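Local atomic coordinates of thiamine-binding periplasmic protein (Escherichia coli, PDB entry 2QRY), a protein that captures thiamine, thiamine phosphate and thiamine diphosphate in the periplasm and serves an ABC transporter that imports the vitamin. Residues 83-86 with 87-91. Numbering follows the deposited sequence.
Sequences LGLD and NNLLD
The carbonyl O of Asp86 accepts a hydrogen bond from the backbone N of Leu89 at 2.9 Å, closing a type I beta turn over Asn87 and Asn88 that carries the chain from strand 81-86 towards helix 90-96. The Asp86 side chain adds an Asx turn: its OD1 takes the backbone N-H of Asn88, OD1 to N 2.9 Å. This second bond is bent, 135° at the hydrogen, and the N-H arrives from above the carboxylate plane. What folds the carboxylate back over the turn is the first torsion of Asp86, which places CG between the backbone N and carbonyl carbon (chi1 76°). The other oxygen, OD2, accepts a hydrogen bond from Gln246 NE2 and a second from a water at 2.8 Å. That water in turn accepts a hydrogen bond from Asn88 ND2 at 2.7 Å and so joins carboxylate and amide, whose planes stand nearly perpendicular. Asn88 OD1 is hydrogen-bonded to Tyr244 OH. The Asn87 amide instead pairs with the backbone of strand 243-252, its OD1 taking the N-H of Val247 and its ND2 giving to the O of Leu245, which ties the turn to the backbone of that neighbouring strand. Earlier on strand 81-86, Gly84 and Leu85 both face Val249 of strand 243-252, a G1 beta bulge. The site is buried in a periplasmic solute-binding protein: Asp86 touches the thiamine-binding Thr165 at the start of helix 165-178, and its side chain lies about 7 Å from bound thiamin phosphate, consistent with a second-shell position. Next to this polar group, Leu89 CG lies 3.9 Å from Asp86 OD1, while Leu89 CD1 meets Leu85 CD2 at 4.0 Å, the two leucine side chains crossing at about a right angle.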
loop_
_atom_site.group_PDB
_atom_site.type_symbol
_atom_site.label_atom_id
_atom_site.label_comp_id
_atom_site.label_asym_id
_atom_site.label_seq_id
_atom_site.Cartn_x
_atom_site.Cartn_y
_atom_site.Cartn_z
ATOM N N LEU A 83 -9.623 5.173 -4.449
ATOM C CA LEU A 83 -9.240 3.861 -3.930
ATOM C C LEU A 83 -7.712 3.711 -3.898
ATOM O O LEU A 83 -7.050 3.834 -4.921
ATOM C CB LEU A 83 -9.854 2.763 -4.797
ATOM C CG LEU A 83 -9.631 1.299 -4.398
ATOM C CD1 LEU A 83 -10.834 0.458 -4.842
ATOM C CD2 LEU A 83 -8.331 0.777 -5.004
ATOM N N GLY A 84 -7.151 3.454 -2.724
ATOM C CA GLY A 84 -5.714 3.304 -2.660
ATOM C C GLY A 84 -4.994 4.167 -1.643
ATOM O O GLY A 84 -3.777 4.255 -1.680
ATOM N N LEU A 85 -5.722 4.837 -0.760
ATOM C CA LEU A 85 -5.061 5.620 0.277
ATOM C C LEU A 85 -4.861 4.567 1.349
ATOM O O LEU A 85 -5.206 3.418 1.131
ATOM C CB LEU A 85 -5.971 6.719 0.813
ATOM C CG LEU A 85 -6.417 7.825 -0.137
ATOM C CD1 LEU A 85 -7.294 8.813 0.626
ATOM C CD2 LEU A 85 -5.204 8.536 -0.714
ATOM N N ASP A 86 -4.293 4.920 2.493
ATOM C CA ASP A 86 -4.150 3.908 3.533
ATOM C C ASP A 86 -4.221 4.492 4.933
ATOM O O ASP A 86 -4.416 5.694 5.108
ATOM C CB ASP A 86 -2.871 3.072 3.340
ATOM C CG ASP A 86 -1.603 3.800 3.749
ATOM O OD1 ASP A 86 -1.687 4.917 4.314
ATOM O OD2 ASP A 86 -0.508 3.236 3.508
ATOM N N ASN A 87 -4.080 3.620 5.923
ATOM C CA ASN A 87 -4.162 3.995 7.327
ATOM C C ASN A 87 -3.287 5.175 7.749
ATOM O O ASN A 87 -3.651 5.918 8.655
ATOM C CB ASN A 87 -3.841 2.775 8.198
ATOM C CG ASN A 87 -2.459 2.222 7.930
ATOM O OD1 ASN A 87 -2.109 1.929 6.788
ATOM N ND2 ASN A 87 -1.667 2.074 8.981
ATOM N N ASN A 88 -2.147 5.355 7.097
ATOM C CA ASN A 88 -1.247 6.448 7.448
ATOM C C ASN A 88 -1.679 7.809 6.916
ATOM O O ASN A 88 -1.132 8.836 7.319
ATOM C CB ASN A 88 0.171 6.152 6.947
ATOM C CG ASN A 88 0.757 4.899 7.563
ATOM O OD1 ASN A 88 0.717 4.711 8.781
ATOM N ND2 ASN A 88 1.318 4.038 6.724
ATOM N N LEU A 89 -2.658 7.832 6.021
ATOM C CA LEU A 89 -3.099 9.093 5.440
ATOM C C LEU A 89 -4.486 9.526 5.889
ATOM O O LEU A 89 -4.961 10.579 5.471
ATOM C CB LEU A 89 -3.092 8.992 3.917
ATOM C CG LEU A 89 -1.775 8.702 3.196
ATOM C CD1 LEU A 89 -2.069 8.349 1.741
ATOM C CD2 LEU A 89 -0.857 9.922 3.290
ATOM N N LEU A 90 -5.135 8.719 6.729
ATOM C CA LEU A 90 -6.491 9.023 7.201
ATOM C C LEU A 90 -6.703 10.437 7.743
ATOM O O LEU A 90 -7.589 11.154 7.285
ATOM C CB LEU A 90 -6.921 8.023 8.273
ATOM C CG LEU A 90 -7.002 6.544 7.891
ATOM C CD1 LEU A 90 -7.535 5.753 9.089
ATOM C CD2 LEU A 90 -7.909 6.359 6.683
ATOM N N ASP A 91 -5.898 10.829 8.720
ATOM C CA ASP A 91 -6.022 12.149 9.321
ATOM C C ASP A 91 -5.911 13.228 8.249
ATOM O O ASP A 91 -6.751 14.129 8.159
ATOM C CB ASP A 91 -4.922 12.345 10.362
ATOM C CG ASP A 91 -5.272 13.399 11.388
ATOM O OD1 ASP A 91 -6.113 13.108 12.267
ATOM O OD2 ASP A 91 -4.710 14.516 11.317
HETATM O O HOH W 1 1.931 4.479 4.178
#